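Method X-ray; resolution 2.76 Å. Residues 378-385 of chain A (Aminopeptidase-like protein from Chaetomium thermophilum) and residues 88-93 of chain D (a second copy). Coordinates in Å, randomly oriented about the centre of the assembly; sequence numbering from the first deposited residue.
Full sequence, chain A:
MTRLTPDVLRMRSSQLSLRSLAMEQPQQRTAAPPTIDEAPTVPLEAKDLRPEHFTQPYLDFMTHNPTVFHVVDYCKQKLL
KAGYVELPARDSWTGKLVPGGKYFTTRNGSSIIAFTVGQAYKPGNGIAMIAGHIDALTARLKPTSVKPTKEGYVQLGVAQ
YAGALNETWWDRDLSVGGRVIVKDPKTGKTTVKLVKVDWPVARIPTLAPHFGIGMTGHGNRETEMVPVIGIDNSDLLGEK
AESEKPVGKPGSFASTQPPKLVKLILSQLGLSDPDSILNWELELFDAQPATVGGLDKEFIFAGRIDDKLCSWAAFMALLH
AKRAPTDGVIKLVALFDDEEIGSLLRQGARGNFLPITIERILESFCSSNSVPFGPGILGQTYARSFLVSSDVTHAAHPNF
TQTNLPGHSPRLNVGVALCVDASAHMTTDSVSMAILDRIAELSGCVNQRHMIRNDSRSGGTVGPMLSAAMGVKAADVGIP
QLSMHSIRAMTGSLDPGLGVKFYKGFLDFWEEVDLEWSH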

ATOM      1  N   LEU A 378      54.332 -33.341   9.802  1.00 33.45           N
ATOM      2  CA  LEU A 378      53.011 -32.958   9.345  1.00 38.15           C
ATOM      3  C   LEU A 378      53.088 -31.491   8.957  1.00 38.80           C
ATOM      4  O   LEU A 378      53.455 -30.642   9.766  1.00 45.30           O
ATOM      5  CB  LEU A 378      51.950 -33.179  10.426  1.00 32.61           C
ATOM      6  CG  LEU A 378      50.509 -32.853  10.024  1.00 26.92           C
ATOM      7  CD1 LEU A 378      49.922 -33.967   9.171  1.00 28.63           C
ATOM      8  CD2 LEU A 378      49.639 -32.588  11.243  1.00 27.80           C
ATOM      9  N   GLY A 379      52.709 -31.196   7.726  1.00 33.01           N
ATOM     10  CA  GLY A 379      52.825 -29.862   7.173  1.00 39.81           C
ATOM     11  C   GLY A 379      53.938 -29.759   6.154  1.00 42.03           C
ATOM     12  O   GLY A 379      53.824 -28.982   5.212  1.00 38.42           O
ATOM     13  N   GLN A 380      54.964 -30.595   6.276  1.00 37.20           N
ATOM     14  CA  GLN A 380      55.775 -30.913   5.114  1.00 36.37           C
ATOM     15  C   GLN A 380      54.882 -31.784   4.252  1.00 36.93           C
ATOM     16  O   GLN A 380      54.838 -31.645   3.031  1.00 34.37           O
ATOM     17  CB  GLN A 380      57.070 -31.639   5.479  1.00 38.76           C
ATOM     18  CG  GLN A 380      58.102 -30.782   6.183  1.00 38.95           C
ATOM     19  CD  GLN A 380      59.426 -31.502   6.358  1.00 45.95           C
ATOM     20  OE1 GLN A 380      60.051 -31.919   5.384  1.00 47.58           O
ATOM     21  NE2 GLN A 380      59.855 -31.662   7.607  1.00 52.31           N
ATOM     22  N   THR A 381      54.151 -32.674   4.917  1.00 36.02           N
ATOM     23  CA  THR A 381      53.162 -33.509   4.256  1.00 34.47           C
ATOM     24  C   THR A 381      52.071 -32.650   3.626  1.00 33.46           C
ATOM     25  O   THR A 381      51.778 -32.783   2.439  1.00 29.54           O
ATOM     26  CB  THR A 381      52.518 -34.508   5.235  1.00 34.15           C
ATOM     27  OG1 THR A 381      53.534 -35.326   5.827  1.00 34.69           O
ATOM     28  CG2 THR A 381      51.523 -35.395   4.508  1.00 31.54           C
ATOM     29  N   TYR A 382      51.481 -31.763   4.422  1.00 28.16           N
ATOM     30  CA  TYR A 382      50.409 -30.908   3.931  1.00 33.39           C
ATOM     31  C   TYR A 382      50.887 -30.026   2.772  1.00 39.34           C
ATOM     32  O   TYR A 382      50.150 -29.811   1.809  1.00 36.45           O
ATOM     33  CB  TYR A 382      49.844 -30.050   5.069  1.00 33.64           C
ATOM     34  CG  TYR A 382      48.943 -30.808   6.031  1.00 34.25           C
ATOM     35  CD1 TYR A 382      48.196 -31.897   5.602  1.00 33.54           C
ATOM     36  CD2 TYR A 382      48.839 -30.430   7.365  1.00 28.55           C
ATOM     37  CE1 TYR A 382      47.373 -32.590   6.473  1.00 28.12           C
ATOM     38  CE2 TYR A 382      48.015 -31.117   8.243  1.00 26.60           C
ATOM     39  CZ  TYR A 382      47.284 -32.195   7.791  1.00 29.98           C
ATOM     40  OH  TYR A 382      46.465 -32.884   8.657  1.00 37.25           O
ATOM     41  N   ALA A 383      52.125 -29.545   2.848  1.00 33.56           N
ATOM     42  CA  ALA A 383      52.669 -28.673   1.806  1.00 29.10           C
ATOM     43  C   ALA A 383      52.874 -29.400   0.477  1.00 32.83           C
ATOM     44  O   ALA A 383      52.961 -28.766  -0.573  1.00 36.92           O
ATOM     45  CB  ALA A 383      53.981 -28.054   2.265  1.00 29.87           C
ATOM     46  N   ARG A 384      52.978 -30.722   0.525  1.00 30.39           N
ATOM     47  CA  ARG A 384      53.118 -31.516  -0.691  1.00 31.13           C
ATOM     48  C   ARG A 384      51.780 -32.086  -1.154  1.00 30.39           C
ATOM     49  O   ARG A 384      51.729 -32.888  -2.087  1.00 31.22           O
ATOM     50  CB  ARG A 384      54.138 -32.637  -0.486  1.00 32.05           C
ATOM     51  CG  ARG A 384      55.517 -32.126  -0.102  1.00 33.04           C
ATOM     52  CD  ARG A 384      56.579 -33.206  -0.198  1.00 42.74           C
ATOM     53  NE  ARG A 384      57.489 -33.155   0.943  1.00 48.71           N
ATOM     54  CZ  ARG A 384      58.676 -32.557   0.936  1.00 42.21           C
ATOM     55  NH1 ARG A 384      59.116 -31.955  -0.162  1.00 43.67           N
ATOM     56  NH2 ARG A 384      59.427 -32.563   2.029  1.00 41.67           N
ATOM     57  N   SER A 385      50.702 -31.691  -0.486  1.00 29.34           N
ATOM     58  CA  SER A 385      49.400 -32.264  -0.786  1.00 32.50           C
ATOM     59  C   SER A 385      48.534 -31.363  -1.659  1.00 38.35           C
ATOM     60  O   SER A 385      48.888 -30.220  -1.951  1.00 36.89           O
ATOM     61  CB  SER A 385      48.661 -32.575   0.518  1.00 35.23           C
ATOM     62  OG  SER A 385      49.356 -33.555   1.269  1.00 33.58           O
TER
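Chain D, residues 88-93: PARDSW

Two arginines of like charge meet at this contact: Arg384(A) NH1 lies 4.2 Å from Arg90(D) NH1, and a water sits between them. Arg384(A) NH1 donates to that water at 2.6 Å, and Arg90(D) NH1 donates to it at 2.5 Å in a weak bond, so one oxygen accepts from both cations. The guanidinium groups do not lie on each other; each is covered over one face by aliphatic carbon of its partner, CB of Arg90(D) over that of Arg384(A) and CG of Arg384(A) over that of Arg90(D), the latter carbon 3.7 Å from Arg90(D) NH1.

Chain D presents no strand or helix. Its backbone makes a type I turn from Pro88(D) to Asp91(D), closed by Asp91(D) N to Pro88(D) O at 3.3 Å, and Trp93(D) NE1 donates to the same Pro88(D) O at 2.8 Å, with an N-H...O angle of 169°. The turn meets a short, weakly bonded helix at about 380-383 of chain A, in which Ala383(A) N bonds Gly379(A) O at 3.0 Å. With a turn on one side, no crossing angle applies; the register rests on the CA atoms of Gln380(A) and Arg90(D), 4.5 Å apart.

Ala383(A) points its CB toward chain D, where it meets Ala89(D) CB at 4.1 Å and Arg90(D) CG at 3.7 Å. Gln380(A) leaves its backbone sideways, but the end of its side chain, with chi2 extended at -173°, comes nearer: NE2 lies 3.5 Å from Ser92(D) CA, just past the turn. Its OE1 lies 2.8 Å from Arg90(D) O, a pair of acceptors and hence no hydrogen bond. The same carbonyl, Arg90(D) O, is 3.0 Å from Arg384(A) NH2. Together the stretches bury 366 Å², with Arg90(D) contributing the largest share, 119 Å².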

ATOM      1  N   PRO D  88      61.052 -22.377   4.366  1.00 40.23           N
ATOM      2  CA  PRO D  88      60.105 -23.008   3.442  1.00 36.01           C
ATOM      3  C   PRO D  88      59.342 -24.131   4.134  1.00 34.15           C
ATOM      4  O   PRO D  88      59.934 -24.881   4.910  1.00 39.70           O
ATOM      5  CB  PRO D  88      61.005 -23.547   2.322  1.00 39.86           C
ATOM      6  CG  PRO D  88      62.315 -22.814   2.481  1.00 34.56           C
ATOM      7  CD  PRO D  88      62.447 -22.580   3.949  1.00 36.70           C
ATOM      8  N   ALA D  89      58.049 -24.247   3.850  1.00 38.27           N
ATOM      9  CA  ALA D  89      57.191 -25.205   4.541  1.00 32.02           C
ATOM     10  C   ALA D  89      57.532 -26.660   4.223  1.00 36.79           C
ATOM     11  O   ALA D  89      57.233 -27.555   5.013  1.00 37.22           O
ATOM     12  CB  ALA D  89      55.730 -24.933   4.208  1.00 24.47           C
ATOM     13  N   ARG D  90      58.136 -26.905   3.066  1.00 37.32           N
ATOM     14  CA  ARG D  90      58.464 -28.275   2.680  1.00 35.24           C
ATOM     15  C   ARG D  90      59.758 -28.779   3.310  1.00 38.40           C
ATOM     16  O   ARG D  90      60.006 -29.982   3.337  1.00 41.77           O
ATOM     17  CB  ARG D  90      58.556 -28.398   1.162  1.00 36.11           C
ATOM     18  CG  ARG D  90      57.220 -28.337   0.459  1.00 33.21           C
ATOM     19  CD  ARG D  90      57.404 -28.370  -1.043  1.00 34.37           C
ATOM     20  NE  ARG D  90      56.123 -28.418  -1.736  1.00 41.02           N
ATOM     21  CZ  ARG D  90      55.815 -29.301  -2.680  1.00 38.58           C
ATOM     22  NH1 ARG D  90      56.701 -30.215  -3.054  1.00 36.99           N
ATOM     23  NH2 ARG D  90      54.622 -29.266  -3.254  1.00 40.20           N
ATOM     24  N   ASP D  91      60.605 -27.859   3.761  1.00 41.09           N
ATOM     25  CA  ASP D  91      61.825 -28.223   4.479  1.00 41.31           C
ATOM     26  C   ASP D  91      61.593 -28.465   5.972  1.00 44.19           C
ATOM     27  O   ASP D  91      60.622 -27.974   6.550  1.00 42.73           O
ATOM     28  CB  ASP D  91      62.899 -27.151   4.292  1.00 44.91           C
ATOM     29  CG  ASP D  91      63.268 -26.943   2.834  1.00 47.18           C
ATOM     30  OD1 ASP D  91      62.824 -27.740   1.981  1.00 52.97           O
ATOM     31  OD2 ASP D  91      64.017 -25.986   2.544  1.00 47.87           O
ATOM     32  N   SER D  92      62.486 -29.237   6.583  1.00 45.43           N
ATOM     33  CA  SER D  92      62.508 -29.396   8.034  1.00 41.85           C
ATOM     34  C   SER D  92      63.155 -28.184   8.693  1.00 45.72           C
ATOM     35  O   SER D  92      64.181 -27.700   8.224  1.00 46.11           O
ATOM     36  CB  SER D  92      63.267 -30.661   8.431  1.00 41.52           C
ATOM     37  OG  SER D  92      63.459 -30.708   9.834  1.00 48.32           O
ATOM     38  N   TRP D  93      62.534 -27.661   9.746  1.00 43.87           N
ATOM     39  CA  TRP D  93      63.148 -26.570  10.501  1.00 42.33           C
ATOM     40  C   TRP D  93      63.830 -26.996  11.794  1.00 40.16           C
ATOM     41  O   TRP D  93      64.493 -26.183  12.435  1.00 42.22           O
ATOM     42  CB  TRP D  93      62.108 -25.515  10.866  1.00 35.52           C
ATOM     43  CG  TRP D  93      61.251 -25.041   9.752  1.00 36.87           C
ATOM     44  CD1 TRP D  93      61.448 -25.225   8.415  1.00 37.09           C
ATOM     45  CD2 TRP D  93      60.043 -24.293   9.883  1.00 33.44           C
ATOM     46  NE1 TRP D  93      60.431 -24.635   7.704  1.00 33.85           N
ATOM     47  CE2 TRP D  93      59.555 -24.056   8.584  1.00 35.06           C
ATOM     48  CE3 TRP D  93      59.324 -23.799  10.975  1.00 31.98           C
ATOM     49  CZ2 TRP D  93      58.381 -23.345   8.349  1.00 39.30           C
ATOM     50  CZ3 TRP D  93      58.162 -23.095  10.741  1.00 37.01           C
ATOM     51  CH2 TRP D  93      57.700 -22.875   9.438  1.00 39.08           C
TER
HETATM   52  O   HOH W   1      58.769 -31.577  -2.679  1.00 36.59           O